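Local coordinates for protein GDSL-esterase (Pseudoalteromonas sp., PDB 3HP4) that hydrolyses esters as a cold-adapted GDSL (SGNH-type) esterase, may act on lysophospholipids, and is inhibited covalently by monoethylphosphonate, at residues Ser47-Ser51 / Gly52-Arg56; Phe83-Lys86 / Lys87-Thr90; Ala94-Lys97 / Lys98-Ala102; Gly118-Tyr121 / Ser122-Phe125; Phe129-Ile132 / Ser133-Thr136. All blocks are in the same frame, centred on the assembly; numbering follows the deposited sequence. Where two conformers were deposited one is given.

All five contacts are local, each within one or two helical turns, so none closes a long loop; they follow one another in series, without nesting or crossing. Interaction 1 turns the loop after strand 39-43 into helix 51-65. Interactions 2 and 3 lie at the start and end of helix 85-101, and interactions 4 and 5 do the same for helix 119-136. In space they meet more closely: interaction 1 packs on both 2 and 3 through Ser51 and Leu55, interaction 2 touches 4 and 5 through Val85, Met88 and Gln89, and interaction 3 meets 5 where the two helices end. Helix 85-101 thus ties helix 51-65 to helix 119-136.

Interaction 1: Ser47-Ser51 / Gly52-Arg56; sequences SGETS and GGALR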
loop_
_atom_site.group_PDB
_atom_site.type_symbol
_atom_site.label_atom_id
_atom_site.label_comp_id
_atom_site.label_asym_id
_atom_site.label_seq_id
_atom_site.Cartn_x
_atom_site.Cartn_y
_atom_site.Cartn_z
ATOM N N SER A 47 3.412 3.442 10.487
ATOM C CA SER A 47 3.920 2.163 10.923
ATOM C C SER A 47 2.977 1.480 11.892
ATOM O O SER A 47 2.458 2.088 12.827
ATOM C CB SER A 47 5.333 2.303 11.485
ATOM O OG SER A 47 6.190 2.696 10.381
ATOM N N GLY A 48 2.763 0.204 11.648
ATOM C CA GLY A 48 1.885 -0.612 12.472
ATOM C C GLY A 48 0.410 -0.468 12.115
ATOM O O GLY A 48 -0.432 -1.098 12.743
ATOM N N GLU A 49 0.065 0.315 11.100
ATOM C CA GLU A 49 -1.352 0.513 10.778
ATOM C C GLU A 49 -2.029 -0.782 10.336
ATOM O O GLU A 49 -1.431 -1.594 9.646
ATOM C CB GLU A 49 -1.520 1.583 9.694
ATOM C CG GLU A 49 -2.938 2.032 9.493
ATOM C CD GLU A 49 -3.578 2.526 10.756
ATOM O OE1 GLU A 49 -3.895 1.732 11.652
ATOM O OE2 GLU A 49 -3.794 3.740 10.899
ATOM N N THR A 50 -3.278 -0.941 10.744
ATOM C CA THR A 50 -4.101 -2.089 10.364
ATOM C C THR A 50 -5.240 -1.569 9.481
ATOM O O THR A 50 -5.517 -0.367 9.387
ATOM C CB THR A 50 -4.721 -2.747 11.604
ATOM O OG1 THR A 50 -5.531 -1.765 12.286
ATOM C CG2 THR A 50 -3.623 -3.292 12.509
ATOM N N SER A 51 -5.979 -2.506 8.893
ATOM C CA SER A 51 -7.118 -2.130 8.081
ATOM C C SER A 51 -8.163 -1.361 8.918
ATOM O O SER A 51 -8.727 -0.363 8.449
ATOM C CB SER A 51 -7.731 -3.366 7.414
ATOM O OG SER A 51 -8.297 -4.262 8.327
ATOM N N GLY A 52 -8.369 -1.794 10.156
ATOM C CA GLY A 52 -9.388 -1.131 10.992
ATOM C C GLY A 52 -8.889 0.211 11.473
ATOM O O GLY A 52 -9.671 1.165 11.558
ATOM N N GLY A 53 -7.602 0.363 11.750
ATOM C CA GLY A 53 -7.094 1.687 12.159
ATOM C C GLY A 53 -7.195 2.695 11.050
ATOM O O GLY A 53 -7.545 3.894 11.256
ATOM N N ALA A 54 -6.901 2.273 9.832
ATOM C CA ALA A 54 -6.985 3.175 8.710
ATOM C C ALA A 54 -8.416 3.597 8.491
ATOM O O ALA A 54 -8.685 4.748 8.114
ATOM C CB ALA A 54 -6.396 2.548 7.424
ATOM N N LEU A 55 -9.351 2.677 8.658
ATOM C CA LEU A 55 -10.739 2.973 8.438
ATOM C C LEU A 55 -11.201 4.121 9.336
ATOM O O LEU A 55 -12.017 4.972 8.909
ATOM C CB LEU A 55 -11.542 1.679 8.594
ATOM C CG LEU A 55 -13.026 1.768 8.265
ATOM C CD1 LEU A 55 -13.336 2.159 6.823
ATOM C CD2 LEU A 55 -13.676 0.422 8.593
ATOM N N ARG A 56 -10.645 4.227 10.546
ATOM C CA ARG A 56 -10.981 5.296 11.464
ATOM C C ARG A 56 -10.417 6.654 11.043
ATOM O O ARG A 56 -10.905 7.688 11.477
ATOM C CB ARG A 56 -10.459 4.955 12.875
ATOM C CG ARG A 56 -11.193 3.819 13.558
ATOM C CD ARG A 56 -10.662 3.614 15.002
ATOM N NE ARG A 56 -9.550 2.654 15.047
ATOM C CZ ARG A 56 -9.688 1.329 15.156
ATOM N NH1 ARG A 56 -10.899 0.775 15.248
ATOM N NH2 ARG A 56 -8.609 0.550 15.181
#
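Thr50, the N-cap of helix 51-65, turns its hydroxyl forward onto the first turn, where OG1 accepts from Gly53 N at 3.0 Å. With chi1 at 59°, OG1 lies on the side of CB that faces both its own N and C, the rotamer that brings it over this N-H. The Thr50 carbonyl O takes Ala54 N at 3.0 Å, the donor lying almost on the line of the C=O bond, so one residue offers two acceptors to the helix start. Glu49 comes in alongside: its chain bends at chi2 and sets OE1 3.2 Å from Gly53 CA, a place where any side chain would collide with it, hence the glycine. OE1 also accepts from Thr50 N at 2.9 Å through its anti lone pair, while OE2 pairs with Arg57, outside this stretch, in a salt bridge. Ser51 points its OG the other way, toward Asp78 and Asn91. Upstream, Gly48 N donates to the phosphonate of the modified residue at position 11, consistent with the oxyanion hole of SGNH hydrolases. Held beside the N-terminal turn, the Glu49 carboxylate is probably stabilised as an anion by the helix dipole as well as by Arg57.

Interaction 2: Phe83-Lys86 / Lys87-Thr90; sequences FPVK and KMQT
Met88 leaves the helix fully extended through chi1 and chi2 and bends at chi3 (75°), which swings its methyl CE back along the helix to Val85. There it meets CG1, the branch of Val85 that stands anti to the backbone N (chi1 173°), at 4.3 Å, a light apolar contact. Both residues are buried, and both suit the place: the branched valine is compact next to the helix backbone, whereas the flexible thioether can follow the surface of its neighbours. Beyond the pair, Val85 and Met88 both lie against Phe125 of helix 119-136.

The turn that carries them opens helix 85-101, which links the parallel strands 69-73 and 105-109 in the alpha/beta/alpha sandwich of the SGNH hydrolases. Pro84 occupies the N-cap; with no N-H to offer, a proline costs nothing where the helix has no acceptor for one. Its carbonyl O receives Met88 N at 3.1 Å in a nearly straight bond (172°) and, weakly, Lys87 N at 3.2 Å. Val85 O then takes Gln89 N at 2.8 Å, with Gln89 CB 3.3 Å from the same oxygen. Lys86 O accepts Thr90 N at 3.0 Å, and the hydroxyl OG1 of Thr90, set beside its own backbone N, also comes to 3.1 Å from Lys86 O. Lys86 and Lys87 send their amines outward on the exposed side, Lys86 as a straight chain and Lys87 with a bend at chi2.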
loop_
_atom_site.group_PDB
_atom_site.type_symbol
_atom_site.label_atom_id
_atom_site.label_comp_id
_atom_site.label_asym_id
_atom_site.label_seq_id
_atom_site.Cartn_x
_atom_site.Cartn_y
_atom_site.Cartn_z
ATOM N N PHE A 83 -5.245 -11.924 12.462
ATOM C CA PHE A 83 -6.586 -11.460 12.632
ATOM C C PHE A 83 -7.500 -12.118 11.586
ATOM O O PHE A 83 -7.062 -12.565 10.504
ATOM C CB PHE A 83 -6.679 -9.941 12.340
ATOM C CG PHE A 83 -6.090 -9.038 13.370
ATOM C CD1 PHE A 83 -5.615 -9.498 14.577
ATOM C CD2 PHE A 83 -6.062 -7.661 13.133
ATOM C CE1 PHE A 83 -5.079 -8.596 15.551
ATOM C CE2 PHE A 83 -5.524 -6.768 14.090
ATOM C CZ PHE A 83 -5.045 -7.239 15.282
ATOM N N PRO A 84 -8.808 -12.207 11.853
ATOM C CA PRO A 84 -9.680 -12.887 10.892
ATOM C C PRO A 84 -9.689 -12.178 9.544
ATOM O O PRO A 84 -9.907 -10.972 9.461
ATOM C CB PRO A 84 -11.063 -12.794 11.550
ATOM C CG PRO A 84 -10.717 -12.704 13.052
ATOM C CD PRO A 84 -9.513 -11.858 13.099
ATOM N N VAL A 85 -9.496 -12.939 8.482
ATOM C CA VAL A 85 -9.478 -12.367 7.130
ATOM C C VAL A 85 -10.821 -11.826 6.809
ATOM O O VAL A 85 -10.891 -10.788 6.108
ATOM C CB VAL A 85 -9.009 -13.419 6.126
ATOM C CG1 VAL A 85 -9.130 -12.942 4.762
ATOM C CG2 VAL A 85 -7.551 -13.829 6.392
ATOM N N LYS A 86 -11.925 -12.416 7.220
ATOM C CA LYS A 86 -13.240 -11.871 6.918
ATOM C C LYS A 86 -13.407 -10.464 7.445
ATOM O O LYS A 86 -13.964 -9.567 6.722
ATOM C CB LYS A 86 -14.332 -12.800 7.478
ATOM C CG LYS A 86 -15.758 -12.314 7.255
ATOM C CD LYS A 86 -16.783 -13.298 7.892
ATOM C CE LYS A 86 -18.232 -12.891 7.615
ATOM N NZ LYS A 86 -19.233 -13.793 8.295
ATOM N N LYS A 87 -12.902 -10.160 8.636
ATOM C CA LYS A 87 -13.003 -8.841 9.190
ATOM C C LYS A 87 -12.078 -7.901 8.451
ATOM O O LYS A 87 -12.459 -6.762 8.158
ATOM C CB LYS A 87 -12.681 -8.865 10.704
ATOM C CG LYS A 87 -12.853 -7.478 11.317
ATOM C CD LYS A 87 -14.304 -6.952 11.165
ATOM C CE LYS A 87 -14.454 -5.514 11.677
ATOM N NZ LYS A 87 -15.869 -5.032 11.576
ATOM N N MET A 88 -10.843 -8.322 8.156
ATOM C CA MET A 88 -9.951 -7.483 7.336
ATOM C C MET A 88 -10.632 -7.164 6.009
ATOM O O MET A 88 -10.555 -6.005 5.558
ATOM C CB MET A 88 -8.644 -8.240 7.088
ATOM C CG MET A 88 -7.664 -7.387 6.280
ATOM S SD MET A 88 -6.181 -8.278 5.756
ATOM C CE MET A 88 -6.822 -9.283 4.436
ATOM N N GLN A 89 -11.276 -8.130 5.377
ATOM C CA GLN A 89 -11.939 -7.901 4.107
ATOM C C GLN A 89 -13.062 -6.889 4.252
ATOM O O GLN A 89 -13.217 -5.984 3.415
ATOM C CB GLN A 89 -12.416 -9.256 3.586
ATOM C CG GLN A 89 -12.925 -9.216 2.191
ATOM C CD GLN A 89 -13.063 -10.584 1.581
ATOM O OE1 GLN A 89 -12.436 -11.542 2.037
ATOM N NE2 GLN A 89 -13.891 -10.673 0.568
ATOM N N THR A 90 -13.858 -6.976 5.305
ATOM C CA THR A 90 -14.899 -5.986 5.575
ATOM C C THR A 90 -14.284 -4.605 5.711
ATOM O O THR A 90 -14.783 -3.608 5.147
ATOM C CB THR A 90 -15.663 -6.394 6.858
ATOM O OG1 THR A 90 -16.327 -7.626 6.556
ATOM C CG2 THR A 90 -16.675 -5.326 7.280
#

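Interaction 3: Ala94-Lys97 / Lys98-Ala102; sequences ALVK and KSQAA
Gln100 lies side by side with Val96, one turn earlier, and points the same way. Its CB starts 3.6 Å from Val96 O, and with CG beside the backbone N rather than the carbonyl (chi1 -67°) the chain runs back along the helix, putting CG 3.3 Å from Val96 O. Further out the flat amide lies against a methyl: CD is 3.7 Å and OE1 3.8 Å from Val96 CG1. At the tip, NE2 passes this methyl and donates to Thr136 O, the end of helix 119-136. A leucine in its place would probably leave the Thr136 carbonyl without that donor, and the two helix ends joined there by packing alone. On the face toward the sheet, Leu95 O is gripped twice by Ser99 in the conformer described, by N at 3.1 Å and by OG at 3.0 Å, from opposite faces of the carbonyl. Lys98 lays its CG 3.4 Å from Ala94 O before its amine reaches Asp59 of helix 51-65 in a salt bridge. The chemistry is thus divided: aliphatic parts cover the helix backbone, serine satisfies its hydroxyl locally, and Lys98 and Gln100 spend their polar ends on helices 51-65 and 119-136 respectively.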
loop_
_atom_site.group_PDB
_atom_site.type_symbol
_atom_site.label_atom_id
_atom_site.label_comp_id
_atom_site.label_asym_id
_atom_site.label_seq_id
_atom_site.Cartn_x
_atom_site.Cartn_y
_atom_site.Cartn_z
ATOM N N ALA A 94 -14.713 -1.414 3.050
ATOM C CA ALA A 94 -15.247 -0.111 3.477
ATOM C C ALA A 94 -14.270 0.980 3.148
ATOM O O ALA A 94 -14.707 2.098 2.770
ATOM C CB ALA A 94 -15.552 -0.171 4.974
ATOM N N LEU A 95 -12.954 0.786 3.272
ATOM C CA LEU A 95 -11.970 1.774 2.879
ATOM C C LEU A 95 -12.118 2.086 1.426
ATOM O O LEU A 95 -12.081 3.282 1.028
ATOM C CB LEU A 95 -10.493 1.345 3.144
ATOM C CG LEU A 95 -10.003 1.246 4.577
ATOM C CD1 LEU A 95 -8.678 0.516 4.717
ATOM C CD2 LEU A 95 -9.917 2.677 5.136
ATOM N N VAL A 96 -12.220 1.070 0.574
ATOM C CA VAL A 96 -12.380 1.300 -0.865
ATOM C C VAL A 96 -13.660 2.041 -1.141
ATOM O O VAL A 96 -13.659 3.026 -1.912
ATOM C CB VAL A 96 -12.368 -0.058 -1.598
ATOM C CG1 VAL A 96 -12.715 0.156 -3.033
ATOM C CG2 VAL A 96 -10.962 -0.713 -1.472
ATOM N N LYS A 97 -14.773 1.643 -0.543
ATOM C CA LYS A 97 -16.042 2.281 -0.837
ATOM C C LYS A 97 -16.079 3.711 -0.357
ATOM O O LYS A 97 -16.641 4.574 -1.039
ATOM C CB LYS A 97 -17.232 1.497 -0.304
ATOM C CG LYS A 97 -17.362 0.203 -1.074
ATOM C CD LYS A 97 -18.617 -0.545 -0.756
ATOM C CE LYS A 97 -18.870 -1.669 -1.785
ATOM N NZ LYS A 97 -20.227 -2.266 -1.538
ATOM N N LYS A 98 -15.450 4.038 0.774
ATOM C CA LYS A 98 -15.395 5.438 1.224
ATOM C C LYS A 98 -14.579 6.272 0.228
ATOM O O LYS A 98 -14.976 7.393 -0.141
ATOM C CB LYS A 98 -14.707 5.526 2.590
ATOM C CG LYS A 98 -15.518 5.193 3.773
ATOM C CD LYS A 98 -14.622 5.375 5.034
ATOM C CE LYS A 98 -15.345 4.990 6.321
ATOM N NZ LYS A 98 -16.412 5.942 6.686
ATOM N N SER A 99 -13.470 5.738 -0.251
ATOM C CA SER A 99 -12.684 6.458 -1.230
ATOM C C SER A 99 -13.443 6.698 -2.528
ATOM O O SER A 99 -13.437 7.828 -3.074
ATOM C CB SER A 99 -11.366 5.726 -1.503
ATOM O OG SER A 99 -10.599 5.511 -0.331
ATOM N N GLN A 100 -14.131 5.671 -3.021
ATOM C CA GLN A 100 -14.902 5.800 -4.249
ATOM C C GLN A 100 -16.056 6.775 -4.073
ATOM O O GLN A 100 -16.369 7.551 -4.990
ATOM C CB GLN A 100 -15.402 4.411 -4.689
ATOM C CG GLN A 100 -14.252 3.505 -5.115
ATOM C CD GLN A 100 -14.701 2.104 -5.425
ATOM O OE1 GLN A 100 -15.697 1.615 -4.841
ATOM N NE2 GLN A 100 -13.994 1.413 -6.314
ATOM N N ALA A 101 -16.706 6.766 -2.903
ATOM C CA ALA A 101 -17.806 7.691 -2.646
ATOM C C ALA A 101 -17.308 9.110 -2.623
ATOM O O ALA A 101 -18.084 10.026 -2.915
ATOM C CB ALA A 101 -18.478 7.355 -1.331
ATOM N N ALA A 102 -16.048 9.349 -2.287
ATOM C CA ALA A 102 -15.420 10.683 -2.362
ATOM C C ALA A 102 -14.823 10.927 -3.724
ATOM O O ALA A 102 -13.978 11.847 -3.884
ATOM C CB ALA A 102 -14.370 10.766 -1.247
#

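Interaction 4: Gly118-Tyr121 / Ser122-Phe125; sequences GPRY and SKMF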
loop_
_atom_site.group_PDB
_atom_site.type_symbol
_atom_site.label_atom_id
_atom_site.label_comp_id
_atom_site.label_asym_id
_atom_site.label_seq_id
_atom_site.Cartn_x
_atom_site.Cartn_y
_atom_site.Cartn_z
ATOM N N GLY A 118 0.030 -20.807 9.316
ATOM C CA GLY A 118 -0.129 -21.916 8.376
ATOM C C GLY A 118 -0.343 -21.428 6.959
ATOM O O GLY A 118 -0.809 -20.286 6.719
ATOM N N PRO A 119 -0.034 -22.270 5.978
ATOM C CA PRO A 119 -0.229 -21.873 4.577
ATOM C C PRO A 119 -1.655 -21.575 4.200
ATOM O O PRO A 119 -1.887 -20.740 3.334
ATOM C CB PRO A 119 0.349 -23.063 3.780
ATOM C CG PRO A 119 0.510 -24.121 4.749
ATOM C CD PRO A 119 0.631 -23.565 6.138
ATOM N N ARG A 120 -2.641 -22.254 4.765
ATOM C CA ARG A 120 -3.990 -21.984 4.354
ATOM C C ARG A 120 -4.425 -20.587 4.741
ATOM O O ARG A 120 -5.002 -19.856 3.908
ATOM C CB ARG A 120 -4.953 -23.027 4.949
ATOM C CG ARG A 120 -6.378 -22.773 4.592
ATOM C CD ARG A 120 -6.697 -22.784 3.104
ATOM N NE ARG A 120 -8.119 -22.544 2.858
ATOM C CZ ARG A 120 -8.674 -21.690 1.971
ATOM N NH1 ARG A 120 -7.942 -20.920 1.168
ATOM N NH2 ARG A 120 -9.990 -21.586 1.923
ATOM N N TYR A 121 -4.130 -20.150 5.961
ATOM C CA TYR A 121 -4.439 -18.762 6.337
ATOM C C TYR A 121 -3.718 -17.802 5.428
ATOM O O TYR A 121 -4.321 -16.780 5.039
ATOM C CB TYR A 121 -4.039 -18.545 7.816
ATOM C CG TYR A 121 -4.229 -17.127 8.283
ATOM C CD1 TYR A 121 -5.447 -16.684 8.761
ATOM C CD2 TYR A 121 -3.179 -16.210 8.242
ATOM C CE1 TYR A 121 -5.596 -15.372 9.218
ATOM C CE2 TYR A 121 -3.323 -14.875 8.681
ATOM C CZ TYR A 121 -4.536 -14.494 9.141
ATOM O OH TYR A 121 -4.658 -13.182 9.572
ATOM N N SER A 122 -2.470 -18.050 5.053
ATOM C CA SER A 122 -1.772 -17.121 4.140
ATOM C C SER A 122 -2.496 -17.056 2.806
ATOM O O SER A 122 -2.576 -15.939 2.239
ATOM C CB SER A 122 -0.315 -17.579 3.960
ATOM O OG SER A 122 0.424 -17.239 5.160
ATOM N N LYS A 123 -3.037 -18.150 2.285
ATOM C CA LYS A 123 -3.752 -18.111 1.031
ATOM C C LYS A 123 -5.087 -17.409 1.197
ATOM O O LYS A 123 -5.529 -16.640 0.302
ATOM C CB LYS A 123 -3.980 -19.529 0.443
ATOM C CG LYS A 123 -2.774 -20.125 -0.091
ATOM C CD LYS A 123 -3.015 -21.432 -0.866
ATOM C CE LYS A 123 -4.406 -21.932 -0.898
ATOM N NZ LYS A 123 -4.346 -23.321 -1.623
ATOM N N MET A 124 -5.798 -17.654 2.287
ATOM C CA MET A 124 -7.032 -16.928 2.557
ATOM C C MET A 124 -6.792 -15.455 2.581
ATOM O O MET A 124 -7.554 -14.645 2.032
ATOM C CB MET A 124 -7.576 -17.352 3.918
ATOM C CG MET A 124 -8.082 -18.840 4.002
ATOM S SD MET A 124 -8.269 -19.391 5.734
ATOM C CE MET A 124 -9.558 -18.311 6.255
ATOM N N PHE A 125 -5.711 -15.041 3.240
ATOM C CA PHE A 125 -5.322 -13.642 3.365
ATOM C C PHE A 125 -5.008 -13.041 2.001
ATOM O O PHE A 125 -5.629 -12.028 1.639
ATOM C CB PHE A 125 -4.069 -13.612 4.302
ATOM C CG PHE A 125 -3.461 -12.253 4.399
ATOM C CD1 PHE A 125 -3.877 -11.349 5.374
ATOM C CD2 PHE A 125 -2.477 -11.876 3.531
ATOM C CE1 PHE A 125 -3.264 -10.083 5.452
ATOM C CE2 PHE A 125 -1.877 -10.620 3.607
ATOM C CZ PHE A 125 -2.280 -9.725 4.558
HETATM O O HOH W 1 -0.194 -17.838 7.937
#
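In the first turns of helix 119-136, the helix that joins strands 105-109 and 139-141, Arg120 and Met124 cross at about a right angle. In the conformer described, CG of Arg120 points away from the backbone N (chi1 178°) and the chain bends at chi2 (60°), folding the guanidinium down the helix until one face lies on Met124 CG, 3.5 Å above the plane and over its centre. A flat cation over an aliphatic carbon is an apt pairing at the surface, since the nitrogens keep their edges for other partners. Met124 N is bound to Arg120 O at 2.8 Å. Gly118 holds the N-cap with a positive phi that glycine adopts readily; its O accepts Ser122 N at 3.2 Å and a water at 2.8 Å, and the same water lies 2.9 Å from Ser122 OG, bridging the two. Ser122 OG also bonds to Ile113 O, fastening the helix to the preceding loop. Tyr121 OH is bonded to Phe83 O, while Phe125, whose N is bonded to Tyr121 O at 2.9 Å, turns its ring inward onto Val85. Pro119 suits the first turn, where its missing N-H is not needed, in this connecting helix of a beta-alpha-beta crossover in the alpha/beta/alpha fold of the SGNH hydrolases.

Interaction 5: Phe129-Ile132 / Ser133-Thr136; sequences FTQI and SEDT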
loop_
_atom_site.group_PDB
_atom_site.type_symbol
_atom_site.label_atom_id
_atom_site.label_comp_id
_atom_site.label_asym_id
_atom_site.label_seq_id
_atom_site.Cartn_x
_atom_site.Cartn_y
_atom_site.Cartn_z
ATOM N N PHE A 129 -7.636 -10.016 -1.254
ATOM C CA PHE A 129 -7.464 -8.773 -2.011
ATOM C C PHE A 129 -8.096 -8.914 -3.400
ATOM O O PHE A 129 -8.750 -7.965 -3.866
ATOM C CB PHE A 129 -5.984 -8.393 -2.115
ATOM C CG PHE A 129 -5.345 -8.132 -0.769
ATOM C CD1 PHE A 129 -5.502 -6.899 -0.132
ATOM C CD2 PHE A 129 -4.741 -9.146 -0.068
ATOM C CE1 PHE A 129 -4.987 -6.703 1.131
ATOM C CE2 PHE A 129 -4.271 -8.939 1.222
ATOM C CZ PHE A 129 -4.410 -7.722 1.817
ATOM N N THR A 130 -7.964 -10.082 -4.021
ATOM C CA THR A 130 -8.613 -10.313 -5.327
ATOM C C THR A 130 -10.136 -10.234 -5.129
ATOM O O THR A 130 -10.848 -9.638 -5.953
ATOM C CB THR A 130 -8.266 -11.641 -5.839
ATOM O OG1 THR A 130 -6.821 -11.658 -5.996
ATOM C CG2 THR A 130 -8.889 -11.918 -7.193
ATOM N N GLN A 131 -10.676 -10.831 -4.089
ATOM C CA GLN A 131 -12.124 -10.773 -3.852
ATOM C C GLN A 131 -12.631 -9.362 -3.621
ATOM O O GLN A 131 -13.679 -8.979 -4.166
ATOM C CB GLN A 131 -12.457 -11.667 -2.645
ATOM C CG GLN A 131 -12.179 -13.156 -2.933
ATOM C CD GLN A 131 -12.067 -13.946 -1.702
ATOM O OE1 GLN A 131 -12.894 -13.776 -0.809
ATOM N NE2 GLN A 131 -11.106 -14.857 -1.668
ATOM N N ILE A 132 -11.860 -8.519 -2.915
ATOM C CA ILE A 132 -12.282 -7.123 -2.712
ATOM C C ILE A 132 -12.260 -6.433 -4.029
ATOM O O ILE A 132 -13.201 -5.634 -4.331
ATOM C CB ILE A 132 -11.316 -6.448 -1.745
ATOM C CG1 ILE A 132 -11.422 -7.063 -0.355
ATOM C CG2 ILE A 132 -11.563 -4.938 -1.673
ATOM C CD1 ILE A 132 -10.182 -6.828 0.511
ATOM N N SER A 133 -11.262 -6.655 -4.899
ATOM C CA SER A 133 -11.233 -6.029 -6.181
ATOM C C SER A 133 -12.444 -6.440 -7.032
ATOM O O SER A 133 -13.040 -5.601 -7.714
ATOM C CB SER A 133 -9.939 -6.413 -6.848
ATOM O OG SER A 133 -9.984 -5.905 -8.133
ATOM N N GLU A 134 -12.842 -7.709 -7.000
ATOM C CA GLU A 134 -14.034 -8.106 -7.736
ATOM C C GLU A 134 -15.268 -7.391 -7.218
ATOM O O GLU A 134 -16.127 -7.002 -8.033
ATOM C CB GLU A 134 -14.286 -9.627 -7.601
ATOM C CG GLU A 134 -13.229 -10.525 -8.346
ATOM C CD GLU A 134 -13.485 -11.956 -8.186
ATOM O OE1 GLU A 134 -12.900 -12.541 -7.318
ATOM O OE2 GLU A 134 -14.049 -12.689 -9.009
ATOM N N ASP A 135 -15.362 -7.231 -5.911
ATOM C CA ASP A 135 -16.551 -6.636 -5.226
ATOM C C ASP A 135 -16.670 -5.145 -5.507
ATOM O O ASP A 135 -17.787 -4.628 -5.534
ATOM C CB ASP A 135 -16.433 -6.874 -3.706
ATOM C CG ASP A 135 -16.788 -8.311 -3.293
ATOM O OD1 ASP A 135 -17.093 -9.140 -4.146
ATOM O OD2 ASP A 135 -16.712 -8.644 -2.080
ATOM N N THR A 136 -15.561 -4.454 -5.682
ATOM C CA THR A 136 -15.548 -2.988 -5.679
ATOM C C THR A 136 -15.026 -2.429 -6.955
ATOM O O THR A 136 -15.089 -1.199 -7.131
ATOM C CB THR A 136 -14.644 -2.462 -4.594
ATOM O OG1 THR A 136 -13.268 -2.895 -4.799
ATOM C CG2 THR A 136 -15.082 -2.908 -3.198
#
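The side chain of Glu134 crosses that of Thr130 at a slant and brings carboxylate OE1 to 4.1 Å from Thr130 CG2 and 3.8 Å from Thr130 O, a loose contact on the exposed side. The ring of Phe129 leads the other way, meeting the Phe125 ring edge-to-face and touching Leu108 and Leu140 of the sheet, while its own carbonyl O takes Ser133 N at 3.0 Å. Thr136 closes the helix. With chi1 at 61°, its OG1 is tucked in over its own backbone, flanked by N and C, and from there donates to Ile132 O at 2.8 Å, coming from above the carbonyl plane by 42°. Thr136 N adds a weak bond to the same oxygen at 3.0 Å. The hydroxyl is used twice, for OG1 also accepts Ala138 N, two residues on, in the loop that leads to strand 139-141. Ile132 and Thr136 lie side by side, CG2 of the isoleucine 4.1 Å from OG1. A valine at this position would probably leave Ala138 N without its acceptor and Ile132 O with little more than the weak bond to hold it. A threonine is well suited here, offering a hydroxyl and a methyl from one branch point in the last step of this beta-alpha-beta crossover.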